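Local coordinates for putative NADH-depentdent flavin oxidoreductase (Cupriavidus metallidurans, PDB 5OCS) that reduces activated carbon-carbon double bonds as an FMN-dependent ene-reductase of the Old Yellow Enzyme family, probably taking its electrons from a nicotinamide cofactor, at the interface of chains A and B. Coordinates in Å, arbitrary orientation; residue numbers count along the deposited sequence, not the author numbering. Chains: chain A/B, Putative NADH-depentdent flavin oxidoreductase.

The interface of chains A and B. Residues chain A 370-371; chain B 106-110, 117-119, 142.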
# COMPACT_ATOMS: atom_id res chain seq x y z
N GLN A 370 0.77 -2.24 25.53
CA GLN A 370 0.01 -3.50 25.36
C GLN A 370 -0.06 -4.17 26.70
O GLN A 370 0.87 -4.03 27.48
CB GLN A 370 0.67 -4.44 24.35
CG GLN A 370 -0.12 -4.56 23.04
CD GLN A 370 0.37 -5.64 22.05
OE1 GLN A 370 -0.30 -5.90 21.05
NE2 GLN A 370 1.53 -6.27 22.33
N ARG A 371 -1.11 -4.92 26.95
CA ARG A 371 -1.21 -5.77 28.14
C ARG A 371 -0.30 -6.99 28.03
O ARG A 371 0.23 -7.40 29.09
CB ARG A 371 -2.66 -6.22 28.37
CG ARG A 371 -3.61 -5.09 28.76
CD ARG A 371 -5.04 -5.50 28.51
NE ARG A 371 -5.45 -6.51 29.48
CZ ARG A 371 -6.56 -7.21 29.44
NH1 ARG A 371 -7.42 -7.11 28.42
NH2 ARG A 371 -6.80 -8.07 30.43
OXT ARG A 371 -0.04 -7.55 26.93
N ARG B 106 -9.24 -13.77 28.32
CA ARG B 106 -9.11 -12.70 29.31
C ARG B 106 -8.39 -11.47 28.81
O ARG B 106 -8.52 -10.44 29.42
CB ARG B 106 -8.40 -13.25 30.54
CG ARG B 106 -6.91 -13.47 30.36
CD ARG B 106 -6.38 -14.33 31.51
NE ARG B 106 -4.94 -14.53 31.40
CZ ARG B 106 -4.14 -14.89 32.39
NH1 ARG B 106 -4.65 -15.13 33.60
NH2 ARG B 106 -2.81 -15.04 32.20
N LYS B 107 -7.69 -11.56 27.67
CA LYS B 107 -7.03 -10.39 27.07
C LYS B 107 -7.92 -9.60 26.12
O LYS B 107 -7.47 -8.62 25.54
CB LYS B 107 -5.74 -10.79 26.36
CG LYS B 107 -4.71 -11.39 27.28
CD LYS B 107 -3.38 -11.65 26.53
CE LYS B 107 -2.65 -10.44 26.00
NZ LYS B 107 -1.42 -10.95 25.32
N ALA B 108 -9.18 -10.02 26.01
CA ALA B 108 -10.24 -9.25 25.35
C ALA B 108 -10.59 -7.94 26.05
O ALA B 108 -10.14 -7.64 27.16
CB ALA B 108 -11.50 -10.11 25.20
N SER B 109 -11.34 -7.12 25.35
CA SER B 109 -11.87 -5.88 25.90
C SER B 109 -10.72 -4.96 26.27
O SER B 109 -10.66 -4.48 27.39
CB SER B 109 -12.80 -6.16 27.10
OG SER B 109 -13.51 -4.97 27.44
N SER B 110 -9.81 -4.81 25.31
CA SER B 110 -8.61 -3.97 25.45
C SER B 110 -8.65 -2.78 24.54
O SER B 110 -9.23 -2.84 23.49
CB SER B 110 -7.38 -4.77 25.10
OG SER B 110 -7.30 -5.91 25.89
N GLY B 117 -3.23 0.23 24.99
CA GLY B 117 -3.50 -1.20 25.16
C GLY B 117 -4.14 -1.65 26.46
O GLY B 117 -4.31 -2.85 26.66
N GLY B 118 -4.58 -0.74 27.31
CA GLY B 118 -5.08 -1.13 28.62
C GLY B 118 -6.44 -1.83 28.56
O GLY B 118 -7.21 -1.65 27.61
N GLN B 119 -6.75 -2.57 29.63
CA GLN B 119 -8.09 -3.13 29.77
C GLN B 119 -9.17 -2.04 29.79
O GLN B 119 -9.04 -1.02 30.48
CB GLN B 119 -8.21 -3.91 31.06
CG GLN B 119 -9.48 -4.66 31.19
CD GLN B 119 -9.60 -5.38 32.52
OE1 GLN B 119 -9.53 -4.77 33.60
NE2 GLN B 119 -9.76 -6.68 32.45
N GLU B 142 -6.47 -6.09 37.33
CA GLU B 142 -7.43 -6.00 36.26
C GLU B 142 -8.73 -6.67 36.70
O GLU B 142 -8.75 -7.55 37.57
CB GLU B 142 -6.89 -6.68 34.98
CG GLU B 142 -5.79 -5.93 34.27
CD GLU B 142 -5.25 -6.61 33.03
OE1 GLU B 142 -5.41 -7.84 32.88
OE2 GLU B 142 -4.60 -5.92 32.20
O HOH W 1 -3.55 -4.91 25.16
O HOH W 2 -10.18 -7.82 29.79
O HOH W 3 -0.78 -8.13 24.38
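A:Arg371 starts its side chain with CG anti to its own carbonyl carbon (chi1 -68°), runs on extended, then bends at chi3 (71°), which drives the guanidinium into a pocket of chain B and turns NE and NH2 toward B:Glu142. B:Glu142 reaches to meet it with a chain that stays extended beyond CG. The grip is side-on: A:Arg371 NE donates to B:Glu142 OE2 at 2.9 Å, and A:Arg371 NH2 makes the salt bridge to B:Glu142 OE1 at 2.8 Å. The two flat groups are not coplanar, however; their planes stand 72° apart, and both nitrogens come at the carboxylate oxygens from above its plane.

On the NH1 side, the hydroxyl OG of B:Ser110 lies at the guanidinium edge, in plane, and accepts from A:Arg371 NH1 at 2.8 Å. That B:Ser110 OG is itself positioned by donating to the B:Lys107 carbonyl O at 2.7 Å. A weaker bond joins NH1 to the B:Ala108 carbonyl, while A:Arg371 NH2 also donates to the carbonyl O of B:Arg106, 3.1 Å away and tilted from the guanidinium plane. Backbone carbonyls, the B:Ser110 hydroxyl and the B:Glu142 carboxylate thus share the cationic head, an arrangement that should suit its positive charge. CB of B:Gln119 sits over the centre of one guanidinium face, 4.0 Å from A:Arg371 CZ. The amide NE2 of the same residue holds a water that also meets NH1 and the carbonyls of B:Arg106 and B:Ala108.

Further back, a second water links the backbone N of A:Arg371 to B:Gly117 O. The terminal carboxylate reaches B:Lys107 through a third water, 2.7 Å from A:Arg371 OXT and 3.0 Å from B:Lys107 NZ. The neighbouring A:Gln370 is poorly ordered and adds little.

A:Arg371 is the last residue of the C-terminal extension, which crosses the two-fold interface of the deposited dimer and ends among chain B loops around 3-10 helix 105-107, just beyond strand 96-102 of the partner's TIM barrel.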